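Putative methyltransferase protein (Bacteroides fragilis, PDB 5BP9) probably transfers methyl groups from S-adenosylmethionine to a substrate, and binds the product S-adenosyl-L-homocysteine. Local coordinates at residues A[42-45]-A[46-49]; A[134-137]-A[138-142]. All coordinates share one frame; numbering follows the deposited sequence.

Contact 1: residues A[42-45]-A[46-49]; sequences LLPA and EKDP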
ATOM      1  N   LEU A  42      -1.614  13.239  -8.398  1.00 17.23           N
ATOM      2  CA  LEU A  42      -0.898  13.396  -7.143  1.00 14.61           C
ATOM      3  C   LEU A  42      -1.797  14.145  -6.164  1.00 16.40           C
ATOM      4  O   LEU A  42      -2.782  14.810  -6.582  1.00 17.69           O
ATOM      5  CB  LEU A  42       0.391  14.187  -7.379  1.00 14.94           C
ATOM      6  CG  LEU A  42       1.392  13.578  -8.371  1.00 16.51           C
ATOM      7  CD1 LEU A  42       2.569  14.505  -8.568  1.00 20.18           C
ATOM      8  CD2 LEU A  42       1.846  12.209  -7.873  1.00 16.59           C
ATOM      9  N   LEU A  43      -1.500  14.043  -4.874  1.00 13.77           N
ATOM     10  CA  LEU A  43      -2.278  14.804  -3.880  1.00 15.38           C
ATOM     11  C   LEU A  43      -1.702  16.213  -3.734  1.00 14.84           C
ATOM     12  O   LEU A  43      -0.522  16.371  -3.563  1.00 17.45           O
ATOM     13  CB  LEU A  43      -2.261  14.137  -2.506  1.00 13.58           C
ATOM     14  CG  LEU A  43      -2.667  12.679  -2.446  1.00 14.99           C
ATOM     15  CD1 LEU A  43      -2.583  12.181  -1.016  1.00 18.26           C
ATOM     16  CD2 LEU A  43      -4.063  12.459  -2.996  1.00 17.57           C
ATOM     17  N   PRO A  44      -2.589  17.241  -3.788  1.00 15.34           N
ATOM     18  CA  PRO A  44      -2.095  18.565  -3.409  1.00 15.75           C
ATOM     19  C   PRO A  44      -1.848  18.607  -1.910  1.00 15.11           C
ATOM     20  O   PRO A  44      -2.573  17.977  -1.179  1.00 15.71           O
ATOM     21  CB  PRO A  44      -3.226  19.526  -3.792  1.00 21.54           C
ATOM     22  CG  PRO A  44      -4.416  18.709  -4.052  1.00 28.80           C
ATOM     23  CD  PRO A  44      -4.032  17.252  -4.139  1.00 16.99           C
ATOM     24  N   ALA A  45      -0.820  19.331  -1.468  1.00 16.70           N
ATOM     25  CA  ALA A  45      -0.471  19.393  -0.043  1.00 17.16           C
ATOM     26  C   ALA A  45      -1.635  19.882   0.821  1.00 16.73           C
ATOM     27  O   ALA A  45      -1.801  19.427   1.954  1.00 17.35           O
ATOM     28  CB  ALA A  45       0.751  20.275   0.164  1.00 21.02           C
ATOM     29  N   GLU A  46      -2.449  20.773   0.270  1.00 16.93           N
ATOM     30  CA  GLU A  46      -3.618  21.303   0.964  1.00 20.68           C
ATOM     31  C   GLU A  46      -4.743  20.279   1.156  1.00 17.70           C
ATOM     32  O   GLU A  46      -5.658  20.525   1.938  1.00 16.85           O
ATOM     33  CB  GLU A  46      -4.161  22.558   0.242  1.00 24.71           C
ATOM     34  CG  GLU A  46      -4.617  22.354  -1.208  1.00 38.93           C
ATOM     35  CD  GLU A  46      -3.572  22.700  -2.274  1.00 49.01           C
ATOM     36  OE1 GLU A  46      -4.003  23.093  -3.393  1.00 54.87           O
ATOM     37  OE2 GLU A  46      -2.340  22.548  -2.019  1.00 32.29           O
ATOM     38  N   LYS A  47      -4.667  19.145   0.438  1.00 14.28           N
ATOM     39  CA  LYS A  47      -5.643  18.054   0.556  1.00 15.00           C
ATOM     40  C   LYS A  47      -4.895  16.732   0.831  1.00 13.66           C
ATOM     41  O   LYS A  47      -5.275  15.665   0.323  1.00 15.06           O
ATOM     42  CB  LYS A  47      -6.538  17.952  -0.692  1.00 15.47           C
ATOM     43  CG  LYS A  47      -7.372  19.192  -0.962  1.00 18.34           C
ATOM     44  CD  LYS A  47      -8.146  19.072  -2.266  1.00 25.99           C
ATOM     45  CE  LYS A  47      -8.936  20.346  -2.531  1.00 33.71           C
ATOM     46  NZ  LYS A  47      -9.497  20.429  -3.905  1.00 38.78           N
ATOM     47  N   ASP A  48      -3.861  16.806   1.674  1.00 13.40           N
ATOM     48  CA  ASP A  48      -3.005  15.655   1.995  1.00 13.92           C
ATOM     49  C   ASP A  48      -3.008  15.425   3.507  1.00 12.56           C
ATOM     50  O   ASP A  48      -2.025  15.735   4.216  1.00 13.65           O
ATOM     51  CB  ASP A  48      -1.582  15.888   1.481  1.00 14.20           C
ATOM     52  CG  ASP A  48      -0.640  14.743   1.798  1.00 15.05           C
ATOM     53  OD1 ASP A  48      -1.111  13.624   2.196  1.00 15.51           O
ATOM     54  OD2 ASP A  48       0.579  14.987   1.678  1.00 19.21           O
ATOM     55  N   PRO A  49      -4.114  14.878   4.022  1.00 13.39           N
ATOM     56  CA  PRO A  49      -4.211  14.737   5.493  1.00 12.97           C
ATOM     57  C   PRO A  49      -3.197  13.772   6.117  1.00 11.96           C
ATOM     58  O   PRO A  49      -2.661  14.077   7.180  1.00 13.44           O
ATOM     59  CB  PRO A  49      -5.642  14.219   5.695  1.00 13.08           C
ATOM     60  CG  PRO A  49      -5.986  13.582   4.363  1.00 13.12           C
ATOM     61  CD  PRO A  49      -5.352  14.449   3.340  1.00 14.92           C
TER
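The carboxylate end of Glu46 folds back against the CB corner of Pro44, its CD coming within 3.5 Å of Pro44 CB. Glu46 reaches this corner because CG is wedged between the backbone N and the carbonyl carbon (chi1 60°) and the chain then bends at chi2. On the same ring, Pro44 CG meets the start of the Lys47 side chain, lying 4.0 Å from Lys47 CB, before that extended chain leads away. Glutamate and lysine suit this exposed turn in different ways: Lys47 lends the proline its CB and CD, Glu46 its carboxylate.

The backbone forms a type I beta turn, with Pro44 as first residue and Ala45 and Glu46 at its centre. Lys47 N donates to Pro44 O at 2.9 Å, from well above the carbonyl plane (53° out of it), and a weak bond of 3.3 Å follows from Asp48 N to Ala45 O. Proline fits the head of the turn, for it needs no N-H there and its carbonyl does the accepting. Further along, a methyl meets a carboxylate oxygen: Leu43 CD1 lies 3.8 Å from Asp48 OD1, the two side chains crossing at about a right angle.

Asp48 is the N-cap of helix 49-60: with CG anti to its backbone N (chi1 179°), OD1 accepts from Gly51 N, while OD2 pairs with Ser132 OG and, weakly, Leu134 N. Buried, this carboxylate thus ties together the starts of two helices. Leu43, Ala45 and Asp48 all touch Pro133, which opens helix 133-142, whereas Pro49 leans on strands 226-233 and 236-244.

Contact 2: residues A[134-137]-A[138-142]; sequences LSVE and VMKLR
Ser135 O receives Met139 N at 2.9 Å, a nearly straight bond (N-H...O 170°) within helix 133-142. This helix is the crossover of a beta-alpha-beta unit between strands 125-130 and 147-149, part of the Rossmann-like fold of these methyltransferases. The neighbouring i to i+4 bonds, from Val138 N to Leu134 O, Lys140 N to Val136 O and Leu141 N to Glu137 O, continue the same alpha-helical ladder.

One face of the helix meets the sheet, another helix 49-60, and Lys140 and Leu141 lie toward the exposed edge. On the sheet face, Met139 bends at chi3 (-94°), turning its CE back toward the previous turn, where it rests 3.9 Å from Val136 CG2. A methionine side chain, unbranched and flexible, suits this interface; selenium stands here in place of sulfur. It touches Ala128 and Asp130 of strand 125-130 and Ala147 of strand 147-149. Val136, compact and branched at CB, offers its second methyl to a different neighbour: CG1 lies 3.8 Å from Lys140 CE, the two side chains side by side and pointing the same way. Lysine serves well at this margin, its CE against the valine methyl and its CG running past Val136 O, while NZ bonds to Ala147 O.

On the face toward helix 49-60, Ile54 touches Ser135 and Val138. Ser135 is small enough for this buried place, and its OG is hydrogen-bonded to Ser132 OG. Glu137 bonds through OE1 to His59 NE2, so its extended chain bridges the helices. Leu141 packs on Tyr58; its CG sits 3.4 Å from Glu137 O, and its CD1 meets Glu137 CG at 3.9 Å.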
ATOM      1  N   LEU A 134       3.817  15.649   1.236  1.00 13.57           N
ATOM      2  CA  LEU A 134       4.358  15.809   2.572  1.00 12.76           C
ATOM      3  C   LEU A 134       4.999  14.506   3.081  1.00 14.81           C
ATOM      4  O   LEU A 134       5.977  14.544   3.845  1.00 16.67           O
ATOM      5  CB  LEU A 134       3.282  16.342   3.528  1.00 15.05           C
ATOM      6  CG  LEU A 134       2.867  17.793   3.279  1.00 18.27           C
ATOM      7  CD1 LEU A 134       1.566  18.150   3.976  1.00 23.90           C
ATOM      8  CD2 LEU A 134       3.989  18.734   3.690  1.00 25.41           C
ATOM      9  N   SER A 135       4.473  13.351   2.658  1.00 12.80           N
ATOM     10  CA  SER A 135       5.091  12.075   2.983  1.00 12.79           C
ATOM     11  C   SER A 135       6.459  11.960   2.334  1.00 11.69           C
ATOM     12  O   SER A 135       7.416  11.548   2.987  1.00 14.01           O
ATOM     13  CB  SER A 135       4.198  10.915   2.573  1.00 14.07           C
ATOM     14  OG  SER A 135       2.955  10.946   3.268  1.00 15.37           O
ATOM     15  N   VAL A 136       6.554  12.342   1.067  1.00 12.04           N
ATOM     16  CA  VAL A 136       7.839  12.327   0.366  1.00 12.26           C
ATOM     17  C   VAL A 136       8.855  13.278   1.014  1.00 13.19           C
ATOM     18  O   VAL A 136      10.041  12.900   1.177  1.00 14.38           O
ATOM     19  CB  VAL A 136       7.646  12.566  -1.146  1.00 11.80           C
ATOM     20  CG1 VAL A 136       8.972  12.794  -1.868  1.00 14.97           C
ATOM     21  CG2 VAL A 136       6.859  11.411  -1.771  1.00 13.01           C
ATOM     22  N   GLU A 137       8.388  14.461   1.448  1.00 13.44           N
ATOM     23  CA  GLU A 137       9.232  15.412   2.202  1.00 15.86           C
ATOM     24  C   GLU A 137       9.852  14.733   3.394  1.00 15.57           C
ATOM     25  O   GLU A 137      11.056  14.786   3.590  1.00 17.64           O
ATOM     26  CB  GLU A 137       8.400  16.614   2.724  1.00 18.10           C
ATOM     27  CG  GLU A 137       9.000  17.419   3.890  1.00 21.50           C
ATOM     28  CD  GLU A 137       8.148  18.614   4.297  1.00 19.32           C
ATOM     29  OE1 GLU A 137       7.943  18.785   5.525  1.00 27.20           O
ATOM     30  OE2 GLU A 137       7.694  19.350   3.379  1.00 26.67           O
ATOM     31  N   VAL A 138       9.006  14.118   4.207  1.00 14.68           N
ATOM     32  CA  VAL A 138       9.447  13.449   5.416  1.00 15.13           C
ATOM     33  C   VAL A 138      10.411  12.320   5.127  1.00 16.87           C
ATOM     34  O   VAL A 138      11.440  12.217   5.793  1.00 17.14           O
ATOM     35  CB  VAL A 138       8.248  12.991   6.279  1.00 16.70           C
ATOM     36  CG1 VAL A 138       8.656  12.026   7.408  1.00 18.83           C
ATOM     37  CG2 VAL A 138       7.549  14.226   6.841  1.00 20.95           C
HETATM   38  N   MSE A 139      10.093  11.477   4.149  1.00 14.65           N
HETATM   39  CA  MSE A 139      11.003  10.418   3.756  1.00 14.59           C
HETATM   40  C   MSE A 139      12.380  10.958   3.453  1.00 15.23           C
HETATM   41  O   MSE A 139      13.384  10.379   3.898  1.00 15.37           O
HETATM   42  CB  MSE A 139      10.521   9.619   2.529  1.00 13.51           C
HETATM   43  CG  MSE A 139       9.347   8.748   2.938  1.00 14.67           C
HETATM   44 SE   MSE A 139       9.023   7.368   1.592  1.00 16.66          SE
HETATM   45  CE  MSE A 139       7.681   8.398   0.626  1.00 17.14           C
ATOM     46  N   LYS A 140      12.450  12.045   2.686  1.00 13.80           N
ATOM     47  CA  LYS A 140      13.763  12.595   2.322  1.00 13.43           C
ATOM     48  C   LYS A 140      14.530  13.064   3.549  1.00 15.99           C
ATOM     49  O   LYS A 140      15.733  12.764   3.730  1.00 19.17           O
ATOM     50  CB  LYS A 140      13.604  13.715   1.303  1.00 14.91           C
ATOM     51  CG  LYS A 140      13.124  13.262  -0.061  1.00 15.48           C
ATOM     52  CD  LYS A 140      12.946  14.420  -1.011  1.00 14.49           C
ATOM     53  CE  LYS A 140      12.544  14.025  -2.416  1.00 17.46           C
ATOM     54  NZ  LYS A 140      13.551  13.195  -3.123  1.00 16.14           N
ATOM     55  N   LEU A 141      13.838  13.763   4.416  1.00 14.50           N
ATOM     56  CA  LEU A 141      14.457  14.302   5.627  1.00 16.48           C
ATOM     57  C   LEU A 141      14.862  13.232   6.626  1.00 17.29           C
ATOM     58  O   LEU A 141      15.854  13.420   7.365  1.00 20.57           O
ATOM     59  CB  LEU A 141      13.555  15.381   6.252  1.00 16.34           C
ATOM     60  CG  LEU A 141      13.256  16.603   5.377  1.00 17.65           C
ATOM     61  CD1 LEU A 141      12.255  17.527   6.062  1.00 16.64           C
ATOM     62  CD2 LEU A 141      14.523  17.362   5.019  1.00 19.71           C
ATOM     63  N   ARG A 142      14.168  12.095   6.608  1.00 17.11           N
ATOM     64  CA  ARG A 142      14.534  10.923   7.442  1.00 15.95           C
ATOM     65  C   ARG A 142      15.699  10.100   6.894  1.00 16.11           C
ATOM     66  O   ARG A 142      16.202   9.184   7.575  1.00 21.88           O
ATOM     67  CB  ARG A 142      13.349   9.995   7.650  1.00 18.05           C
ATOM     68  CG  ARG A 142      12.239  10.607   8.460  1.00 18.35           C
ATOM     69  CD  ARG A 142      11.112   9.599   8.670  1.00 18.59           C
ATOM     70  NE  ARG A 142      11.436   8.656   9.737  1.00 23.29           N
ATOM     71  CZ  ARG A 142      10.838   7.488   9.962  1.00 23.87           C
ATOM     72  NH1 ARG A 142       9.867   7.034   9.181  1.00 24.38           N
ATOM     73  NH2 ARG A 142      11.235   6.749  10.993  1.00 29.73           N
TER

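How the contacts relate
Contact 1 closes well before contact 2 opens in the chain, and their centres are 14 Å apart, yet the two touch: Asp48 OD2 lies 3.3 Å from Leu134 N, and Ala45 O lies 4.1 Å from Leu134 CD1. Ser132 joins them further, since its hydroxyl is hydrogen-bonded to both Asp48 and Ser135. Both lie close to the cofactor. The side chain of Leu43 is about 4 Å from the bound S-adenosyl-L-homocysteine, and that of Ser135 about 5 Å. A bound polyether is about 4 Å from the side chain of Leu43 and about 9 Å from that of Ser135. The side chain of Met139 is about 4 Å from that of Asp130, which binds S-adenosyl-L-homocysteine.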